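Local atomic coordinates of malate dehydrogenase (PDB entry 3I0P), a protein that probably catalyses the NAD-dependent interconversion of malate and oxaloacetate in the anaerobic parasite Entamoeba histolytica. Residues S149-T154 with L161-L166; F155-I160 with K229-P234; R191-V196 with E220-Y225. All blocks are in the same frame, centred on the assembly; numbering follows the deposited sequence.

Contact 1. Residues S149-T154 with L161-L166. With NAD (nicotinamide-adenine-dinucleotide), chain B.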
# COMPACT_ATOMS: atom_id res chain seq x y z
N SER A 149 -13.97 -6.87 12.44
CA SER A 149 -14.73 -5.93 11.62
C SER A 149 -15.03 -4.61 12.34
O SER A 149 -15.60 -4.59 13.44
CB SER A 149 -16.03 -6.57 11.16
OG SER A 149 -15.76 -7.85 10.60
N SER A 150 -14.62 -3.51 11.71
CA SER A 150 -14.90 -2.17 12.18
C SER A 150 -15.08 -1.18 11.02
O SER A 150 -15.62 -0.09 11.21
CB SER A 150 -13.77 -1.68 13.09
OG SER A 150 -12.59 -1.40 12.34
N VAL A 151 -14.63 -1.58 9.83
CA VAL A 151 -14.57 -0.70 8.67
C VAL A 151 -15.56 -1.13 7.56
O VAL A 151 -15.64 -2.32 7.22
CB VAL A 151 -13.10 -0.59 8.10
CG1 VAL A 151 -13.01 0.36 6.91
CG2 VAL A 151 -12.13 -0.17 9.20
N ALA A 152 -16.29 -0.16 7.02
CA ALA A 152 -17.21 -0.42 5.91
C ALA A 152 -16.52 -0.33 4.56
O ALA A 152 -15.74 0.60 4.32
CB ALA A 152 -18.38 0.55 5.94
N ALA A 153 -16.82 -1.29 3.69
CA ALA A 153 -16.45 -1.25 2.28
C ALA A 153 -16.97 0.04 1.62
O ALA A 153 -17.78 0.76 2.22
CB ALA A 153 -17.02 -2.45 1.56
N THR A 154 -16.49 0.33 0.41
CA THR A 154 -17.01 1.48 -0.35
C THR A 154 -18.43 1.16 -0.80
O THR A 154 -18.67 0.12 -1.43
CB THR A 154 -16.12 1.83 -1.56
OG1 THR A 154 -14.78 2.08 -1.10
CG2 THR A 154 -16.63 3.07 -2.27
N LEU A 161 -14.57 -5.00 7.51
CA LEU A 161 -13.11 -5.12 7.43
C LEU A 161 -12.47 -4.59 8.71
O LEU A 161 -12.96 -3.63 9.31
CB LEU A 161 -12.58 -4.32 6.24
CG LEU A 161 -12.59 -4.96 4.86
CD1 LEU A 161 -12.71 -3.90 3.77
CD2 LEU A 161 -11.34 -5.79 4.67
N GLY A 162 -11.36 -5.20 9.10
CA GLY A 162 -10.57 -4.68 10.20
C GLY A 162 -9.96 -3.34 9.82
O GLY A 162 -10.10 -2.89 8.67
N THR A 163 -9.31 -2.68 10.77
CA THR A 163 -8.58 -1.46 10.47
C THR A 163 -7.31 -1.82 9.69
O THR A 163 -6.65 -0.94 9.12
CB THR A 163 -8.23 -0.70 11.75
OG1 THR A 163 -7.79 -1.62 12.75
CG2 THR A 163 -9.46 0.03 12.27
N ASN A 164 -6.97 -3.11 9.69
CA ASN A 164 -5.99 -3.70 8.80
C ASN A 164 -4.78 -2.82 8.50
O ASN A 164 -4.65 -2.29 7.39
CB ASN A 164 -6.70 -4.14 7.51
CG ASN A 164 -7.64 -5.30 7.75
OD1 ASN A 164 -7.89 -5.69 8.89
ND2 ASN A 164 -8.17 -5.88 6.67
N PRO A 165 -3.89 -2.67 9.49
CA PRO A 165 -2.74 -1.80 9.27
C PRO A 165 -1.70 -2.42 8.36
O PRO A 165 -1.62 -3.65 8.23
CB PRO A 165 -2.18 -1.59 10.68
CG PRO A 165 -2.51 -2.83 11.40
CD PRO A 165 -3.84 -3.30 10.82
N LEU A 166 -0.93 -1.54 7.73
CA LEU A 166 0.19 -1.91 6.89
C LEU A 166 1.37 -1.11 7.40
O LEU A 166 1.25 0.10 7.62
CB LEU A 166 -0.12 -1.52 5.45
CG LEU A 166 0.89 -1.82 4.35
CD1 LEU A 166 1.08 -3.32 4.19
CD2 LEU A 166 0.39 -1.18 3.04
PA NAD B . -1.38 7.54 12.02
O1A NAD B . -0.95 7.99 13.40
O2A NAD B . -2.53 8.24 11.37
O5B NAD B . -0.08 7.66 11.09
C5B NAD B . 1.17 7.09 11.52
C4B NAD B . 2.20 6.99 10.38
O4B NAD B . 2.15 8.14 9.52
C3B NAD B . 3.62 6.94 10.89
O3B NAD B . 4.40 6.17 9.96
C2B NAD B . 4.07 8.39 10.86
O2B NAD B . 5.48 8.50 10.73
C1B NAD B . 3.36 8.90 9.62
N9A NAD B . 3.05 10.36 9.63
C8A NAD B . 2.24 11.00 10.48
N7A NAD B . 2.20 12.31 10.13
C5A NAD B . 2.98 12.47 9.04
C6A NAD B . 3.34 13.56 8.23
N6A NAD B . 2.86 14.80 8.48
N1A NAD B . 4.18 13.37 7.18
C2A NAD B . 4.68 12.16 6.91
N3A NAD B . 4.35 11.10 7.66
C4A NAD B . 3.51 11.23 8.73
O3 NAD B . -1.62 5.94 11.99
PN NAD B . -2.81 5.07 12.69
O1N NAD B . -3.63 4.46 11.57
O2N NAD B . -3.48 5.87 13.77
O5D NAD B . -2.03 3.88 13.41
C5D NAD B . -1.40 4.07 14.68
C4D NAD B . -0.87 2.75 15.22
O4D NAD B . -1.94 1.84 15.46
C3D NAD B . 0.07 2.06 14.24
O3D NAD B . 1.31 1.81 14.92
C2D NAD B . -0.65 0.78 13.82
O2D NAD B . 0.19 -0.37 13.61
C1D NAD B . -1.56 0.54 15.00
N1N NAD B . -2.70 -0.30 14.65
C2N NAD B . -2.67 -1.60 15.01
C3N NAD B . -3.74 -2.44 14.70
C7N NAD B . -3.73 -3.90 15.09
O7N NAD B . -4.69 -4.60 14.80
N7N NAD B . -2.68 -4.39 15.74
C4N NAD B . -4.84 -1.92 14.01
C5N NAD B . -4.84 -0.57 13.64
C6N NAD B . -3.75 0.22 13.98
O HOH W 1 -10.69 -3.34 13.34

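Contact 2. Residues F155-I160 with K229-P234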
# COMPACT_ATOMS: atom_id res chain seq x y z
N PHE A 155 -19.36 2.06 -0.46
CA PHE A 155 -20.81 1.90 -0.67
C PHE A 155 -21.47 1.00 0.39
O PHE A 155 -22.63 0.60 0.23
CB PHE A 155 -21.17 1.42 -2.09
CG PHE A 155 -20.58 2.25 -3.20
CD1 PHE A 155 -20.47 3.64 -3.08
CD2 PHE A 155 -20.14 1.65 -4.38
CE1 PHE A 155 -19.92 4.41 -4.11
CE2 PHE A 155 -19.58 2.40 -5.42
CZ PHE A 155 -19.47 3.79 -5.28
N GLY A 156 -20.74 0.71 1.47
CA GLY A 156 -21.20 -0.20 2.52
C GLY A 156 -21.78 0.55 3.70
O GLY A 156 -21.44 1.71 3.93
N ASP A 157 -22.66 -0.12 4.45
CA ASP A 157 -23.39 0.50 5.56
C ASP A 157 -23.26 -0.35 6.83
O ASP A 157 -24.14 -0.35 7.70
CB ASP A 157 -24.87 0.69 5.17
CG ASP A 157 -25.57 1.80 5.95
OD1 ASP A 157 -24.90 2.78 6.35
OD2 ASP A 157 -26.80 1.70 6.17
N GLU A 158 -22.14 -1.05 6.92
CA GLU A 158 -21.95 -2.13 7.89
C GLU A 158 -20.44 -2.39 8.08
O GLU A 158 -19.71 -2.45 7.10
CB GLU A 158 -22.64 -3.39 7.35
CG GLU A 158 -22.86 -4.51 8.36
CD GLU A 158 -23.22 -5.85 7.71
OE1 GLU A 158 -23.58 -5.88 6.50
OE2 GLU A 158 -23.15 -6.88 8.41
N PRO A 159 -19.97 -2.51 9.34
CA PRO A 159 -18.57 -2.88 9.56
C PRO A 159 -18.29 -4.31 9.09
O PRO A 159 -18.99 -5.24 9.49
CB PRO A 159 -18.41 -2.79 11.08
CG PRO A 159 -19.79 -2.94 11.62
CD PRO A 159 -20.69 -2.30 10.61
N ILE A 160 -17.26 -4.47 8.25
CA ILE A 160 -16.88 -5.79 7.72
C ILE A 160 -15.35 -6.05 7.73
O ILE A 160 -14.91 -7.19 7.94
CB ILE A 160 -17.48 -6.02 6.30
CG1 ILE A 160 -17.34 -7.49 5.86
CG2 ILE A 160 -16.90 -5.03 5.27
CD1 ILE A 160 -18.07 -8.49 6.74
N LYS A 229 -23.89 -1.58 13.86
CA LYS A 229 -24.73 -0.40 13.62
C LYS A 229 -23.93 0.91 13.46
O LYS A 229 -24.52 1.99 13.33
CB LYS A 229 -25.83 -0.27 14.69
N ALA A 230 -22.60 0.81 13.47
CA ALA A 230 -21.70 1.92 13.13
C ALA A 230 -20.42 1.35 12.52
O ALA A 230 -20.16 0.15 12.63
CB ALA A 230 -21.37 2.76 14.35
N TYR A 231 -19.63 2.21 11.88
CA TYR A 231 -18.44 1.77 11.17
C TYR A 231 -17.44 2.89 10.88
O TYR A 231 -17.82 4.06 10.81
CB TYR A 231 -18.83 1.07 9.86
CG TYR A 231 -19.77 1.88 8.99
CD1 TYR A 231 -19.28 2.93 8.19
CD2 TYR A 231 -21.13 1.62 8.96
CE1 TYR A 231 -20.12 3.68 7.40
CE2 TYR A 231 -21.99 2.37 8.16
CZ TYR A 231 -21.48 3.40 7.38
OH TYR A 231 -22.32 4.15 6.59
N LEU A 232 -16.17 2.51 10.74
CA LEU A 232 -15.10 3.42 10.30
C LEU A 232 -15.01 3.46 8.76
O LEU A 232 -15.36 2.49 8.09
CB LEU A 232 -13.76 2.97 10.87
CG LEU A 232 -13.48 3.10 12.36
CD1 LEU A 232 -12.56 1.99 12.81
CD2 LEU A 232 -12.87 4.44 12.67
N HIS A 233 -14.54 4.58 8.22
CA HIS A 233 -14.31 4.70 6.77
C HIS A 233 -12.89 4.30 6.39
O HIS A 233 -11.96 4.49 7.19
CB HIS A 233 -14.59 6.12 6.28
CG HIS A 233 -16.00 6.56 6.48
ND1 HIS A 233 -17.06 6.00 5.78
CD2 HIS A 233 -16.55 7.49 7.30
CE1 HIS A 233 -18.18 6.57 6.17
NE2 HIS A 233 -17.90 7.47 7.08
N PRO A 234 -12.71 3.77 5.18
CA PRO A 234 -11.35 3.51 4.69
C PRO A 234 -10.61 4.82 4.41
O PRO A 234 -11.25 5.88 4.30
CB PRO A 234 -11.58 2.77 3.37
CG PRO A 234 -13.04 2.40 3.35
CD PRO A 234 -13.72 3.42 4.17

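Contact 3. Residues R191-V196 with E220-Y225. With NAD (nicotinamide-adenine-dinucleotide), chain B.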
# COMPACT_ATOMS: atom_id res chain seq x y z
N ARG A 191 -7.87 5.21 18.60
CA ARG A 191 -7.92 6.68 18.60
C ARG A 191 -9.26 7.16 19.17
O ARG A 191 -9.34 8.21 19.81
CB ARG A 191 -7.68 7.23 17.20
CG ARG A 191 -7.20 8.67 17.16
CD ARG A 191 -7.17 9.22 15.74
NE ARG A 191 -6.29 8.46 14.86
CZ ARG A 191 -6.09 8.72 13.57
NH1 ARG A 191 -6.71 9.73 12.97
NH2 ARG A 191 -5.26 7.96 12.86
N PHE A 192 -10.32 6.38 18.94
CA PHE A 192 -11.64 6.66 19.49
C PHE A 192 -11.68 6.47 21.02
O PHE A 192 -12.20 7.33 21.73
CB PHE A 192 -12.72 5.84 18.77
CG PHE A 192 -13.21 6.47 17.48
CD1 PHE A 192 -12.40 6.51 16.35
CD2 PHE A 192 -14.48 7.01 17.40
CE1 PHE A 192 -12.85 7.10 15.17
CE2 PHE A 192 -14.94 7.60 16.23
CZ PHE A 192 -14.13 7.64 15.11
N GLU A 193 -11.11 5.37 21.51
CA GLU A 193 -10.95 5.11 22.95
C GLU A 193 -10.19 6.25 23.61
O GLU A 193 -10.47 6.63 24.75
CB GLU A 193 -10.19 3.80 23.20
CG GLU A 193 -10.73 2.56 22.49
CD GLU A 193 -11.58 1.66 23.38
OE1 GLU A 193 -12.45 0.93 22.85
OE2 GLU A 193 -11.38 1.67 24.62
N LYS A 194 -9.21 6.78 22.88
CA LYS A 194 -8.36 7.88 23.31
C LYS A 194 -9.17 9.16 23.42
O LYS A 194 -9.13 9.85 24.43
CB LYS A 194 -7.21 8.06 22.30
CG LYS A 194 -5.82 8.30 22.90
CD LYS A 194 -5.49 9.78 23.06
CE LYS A 194 -5.11 10.44 21.73
NZ LYS A 194 -3.76 10.06 21.24
N TYR A 195 -9.94 9.46 22.37
CA TYR A 195 -10.74 10.69 22.33
C TYR A 195 -11.88 10.73 23.37
O TYR A 195 -12.23 11.81 23.85
CB TYR A 195 -11.25 10.94 20.90
CG TYR A 195 -10.25 11.67 20.02
CD1 TYR A 195 -8.91 11.30 19.99
CD2 TYR A 195 -10.66 12.73 19.20
CE1 TYR A 195 -8.00 11.97 19.18
CE2 TYR A 195 -9.76 13.40 18.38
CZ TYR A 195 -8.42 13.01 18.38
OH TYR A 195 -7.52 13.66 17.58
N VAL A 196 -12.45 9.57 23.71
CA VAL A 196 -13.38 9.47 24.83
C VAL A 196 -12.67 9.85 26.13
O VAL A 196 -13.16 10.70 26.89
CB VAL A 196 -14.01 8.05 24.96
CG1 VAL A 196 -14.62 7.84 26.34
CG2 VAL A 196 -15.06 7.84 23.90
N GLU A 220 -20.20 6.84 20.31
CA GLU A 220 -21.21 6.30 19.40
C GLU A 220 -20.67 5.16 18.53
O GLU A 220 -21.31 4.12 18.38
CB GLU A 220 -21.80 7.40 18.52
CG GLU A 220 -22.80 8.32 19.23
CD GLU A 220 -23.70 9.08 18.25
OE1 GLU A 220 -23.19 9.88 17.42
OE2 GLU A 220 -24.94 8.88 18.31
N LEU A 221 -19.47 5.37 17.96
CA LEU A 221 -18.80 4.35 17.17
C LEU A 221 -18.44 3.12 18.00
O LEU A 221 -18.77 1.99 17.63
CB LEU A 221 -17.53 4.90 16.51
CG LEU A 221 -16.75 3.77 15.82
CD1 LEU A 221 -17.16 3.65 14.37
CD2 LEU A 221 -15.26 3.94 15.97
N LEU A 222 -17.77 3.36 19.13
CA LEU A 222 -17.25 2.28 19.98
C LEU A 222 -18.33 1.32 20.47
O LEU A 222 -18.07 0.13 20.63
CB LEU A 222 -16.49 2.86 21.16
CG LEU A 222 -15.18 3.55 20.81
CD1 LEU A 222 -14.67 4.34 22.00
CD2 LEU A 222 -14.14 2.53 20.33
N GLU A 223 -19.52 1.85 20.72
CA GLU A 223 -20.62 1.06 21.26
C GLU A 223 -21.42 0.35 20.18
O GLU A 223 -21.92 -0.76 20.40
CB GLU A 223 -21.55 1.93 22.10
CG GLU A 223 -21.14 2.05 23.57
CD GLU A 223 -21.85 3.20 24.29
OE1 GLU A 223 -21.22 3.79 25.21
OE2 GLU A 223 -23.02 3.51 23.94
N ASN A 224 -21.54 0.99 19.02
CA ASN A 224 -22.42 0.53 17.95
C ASN A 224 -21.76 -0.33 16.88
O ASN A 224 -22.43 -1.14 16.23
CB ASN A 224 -23.15 1.71 17.30
CG ASN A 224 -24.15 2.38 18.25
OD1 ASN A 224 -25.06 1.73 18.76
ND2 ASN A 224 -23.98 3.67 18.47
N TYR A 225 -20.44 -0.18 16.70
CA TYR A 225 -19.71 -0.97 15.70
C TYR A 225 -19.68 -2.46 16.02
O TYR A 225 -19.77 -3.28 15.10
CB TYR A 225 -18.32 -0.39 15.36
CG TYR A 225 -17.13 -1.01 16.07
CD1 TYR A 225 -16.45 -0.31 17.08
CD2 TYR A 225 -16.66 -2.29 15.73
CE1 TYR A 225 -15.36 -0.87 17.74
CE2 TYR A 225 -15.57 -2.86 16.40
CZ TYR A 225 -14.92 -2.14 17.40
OH TYR A 225 -13.85 -2.68 18.06
PA NAD B . -1.38 7.54 12.02
O1A NAD B . -0.95 7.99 13.40
O2A NAD B . -2.53 8.24 11.37
O5B NAD B . -0.08 7.66 11.09
C5B NAD B . 1.17 7.09 11.52
C4B NAD B . 2.20 6.99 10.38
O4B NAD B . 2.15 8.14 9.52
C3B NAD B . 3.62 6.94 10.89
O3B NAD B . 4.40 6.17 9.96
C2B NAD B . 4.07 8.39 10.86
O2B NAD B . 5.48 8.50 10.73
C1B NAD B . 3.36 8.90 9.62
N9A NAD B . 3.05 10.36 9.63
C8A NAD B . 2.24 11.00 10.48
N7A NAD B . 2.20 12.31 10.13
C5A NAD B . 2.98 12.47 9.04
C6A NAD B . 3.34 13.56 8.23
N6A NAD B . 2.86 14.80 8.48
N1A NAD B . 4.18 13.37 7.18
C2A NAD B . 4.68 12.16 6.91
N3A NAD B . 4.35 11.10 7.66
C4A NAD B . 3.51 11.23 8.73
O3 NAD B . -1.62 5.94 11.99
PN NAD B . -2.81 5.07 12.69
O1N NAD B . -3.63 4.46 11.57
O2N NAD B . -3.48 5.87 13.77
O5D NAD B . -2.03 3.88 13.41
C5D NAD B . -1.40 4.07 14.68
C4D NAD B . -0.87 2.75 15.22
O4D NAD B . -1.94 1.84 15.46
C3D NAD B . 0.07 2.06 14.24
O3D NAD B . 1.31 1.81 14.92
C2D NAD B . -0.65 0.78 13.82
O2D NAD B . 0.19 -0.37 13.61
C1D NAD B . -1.56 0.54 15.00
N1N NAD B . -2.70 -0.30 14.65
C2N NAD B . -2.67 -1.60 15.01
C3N NAD B . -3.74 -2.44 14.70
C7N NAD B . -3.73 -3.90 15.09
O7N NAD B . -4.69 -4.60 14.80
N7N NAD B . -2.68 -4.39 15.74
C4N NAD B . -4.84 -1.92 14.01
C5N NAD B . -4.84 -0.57 13.64
C6N NAD B . -3.75 0.22 13.98

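Contact 1. Residues S149-T154 with L161-L166
Three backbone hydrogen bonds join 149-154 to 161-166, and two of them end on the same oxygen. Val151 N gives to Leu161 O at 2.7 Å, arriving in the plane of the carbonyl, while Ser150 N reaches that Leu161 O at 2.9 Å along a nearly straight N-H (173°) but from above the carbonyl plane. The return bond, Leu161 N to Val151 O, is 2.9 Å long and again nearly straight. Two consecutive residues thus stand opposite Leu161, a classic beta bulge on a single antiparallel, hydrogen-bonded bridge. The bridge closes the chain excursion that follows strand 139-145 and feeds into strand 166-170. Just beyond the bridge, Ser149 OG is hydrogen-bonded to Ile160 O.

Water carries a further polar link. It accepts from Thr163 N and is hydrogen-bonded to Ser150 OG, which chi1 of 72° holds between its own backbone N and carbonyl carbon.

The van der Waals contacts are few. Val151 points at the other segment; its CG2, beside the backbone N, lies 3.4 Å from Gly162 O and also meets Thr163 CG2. The CB atoms of Val151 and Leu161 pack at 4.2 Å, yet the rest of Leu161 leads away, to Leu267 and to Leu311 of the second subunit.

Toward the cofactor, Thr163 OG1 comes within 3.2 Å of C4N of NAD, the nicotinamide carbon that accepts the hydride, and Pro165 CG lies 3.5 Å from its C3N. Asn164, between these two pocket residues, is tied down by ND2, which is hydrogen-bonded to Glu255 OE2 and Ser251 O of helix 244-259.

Contact 2. Residues F155-I160 with K229-P234
A single side-chain hydrogen bond spans this contact: Tyr231 OH gives its proton to Asp157 OD1 at 2.9 Å. The carboxylate receives it on the anti lone pair of OD1, the one turned away from the other oxygen, and the two flat groups cross obliquely, their planes 72° apart. OD1 is itself in the plane of the phenol ring, at its edge. Asp157 CG stands anti to its backbone N, which brings the carboxylate back to the tyrosine although the CB sets off away from it. The same OD1 also accepts from Gly211 N.

Packing fills in along the tyrosine. Its CB leans toward 155-160 with CG in the crowded position between backbone N and carbonyl carbon (chi1 52°), so the ring lies along the Asp157-Glu158 peptide: CE2 is 3.3 Å from Asp157 C and CD2 is 3.5 Å from Glu158 N. Pro159 crosses Tyr231 at about a right angle, its CD near the ring plane at the edge and 3.9 Å from Tyr231 CB. That CD also touches Ala230 O at 3.2 Å, so the proline ring rests on strand 230-232, which pairs antiparallel with strand 207-209. Just past the strand, His233 places CE1 at the edge of the tyrosine ring.

Beyond the pair, Glu158 OE1 accepts from Asp315 N of the second subunit, and Phe155 stacks on His320 of that subunit. With two donors converging on OD1, the buried Asp157 is probably ionised and Tyr231 a neutral phenol, the aspartate joining the loop to strand 230-232 and to Gly211, just past strand 207-209.

Contact 3. Residues R191-V196 with E220-Y225
One face of the Phe192 ring carries Leu221 CD2, which sits over the ring centre in a CH-pi contact, 3.5 Å from the centroid and 13° off the normal. The other flat group, the Arg191 guanidinium, meets the cofactor edge-on: NH2 gives a hydrogen bond of 2.9 Å to the phosphate oxygen O2N of NAD, its N-H nearly straight at 163°. Arg191 also makes a cation-pi contact with Trp206.

Between the helices Leu222 makes the largest contribution. Its CG lies 3.9 Å from Phe192 CB, and CD1 packs against Val196 CG2 at 4.0 Å. The Glu193 chain, bent at chi2, brings OE1 to 3.4 Å from Leu222 CD2, so the acid's tip skirts the apolar side chains where the contact meets solvent. In the second helix Glu220 O accepts from both N and ND2 of Asn224.

The two axes cross at -125°, 9.9 Å apart at their closest. Under the pair lies the small sheet: Leu221 and Phe192 both touch Ala207 of strand 207-209 and Leu232 of strand 230-232, and Pro218 of helix 218-224 packs on Phe192 and Val196.

How the contacts relate
Contacts 1 and 2 interlock, their centres 8 Å apart: Ser150 O and Leu232 N probably share a hydrogen bond at 2.7 Å, so 149-154 lies between the returning chain and strand 230-232. Contact 3, about 14 Å from contact 2 between centres, is nested inside the loop that contact 2 closes. Asn224 O probably accepts from Lys229 N at 2.8 Å, and Tyr225 packs on Pro159 and Ser150, touching both other contacts. One NAD is met at two places: contact 1 packs against its nicotinamide, and Arg191 of contact 3 hydrogen-bonds its phosphate. Contacts 1 and 2 also reach the second subunit, while Thr154 and Phe155 touch the other NAD of the dimer.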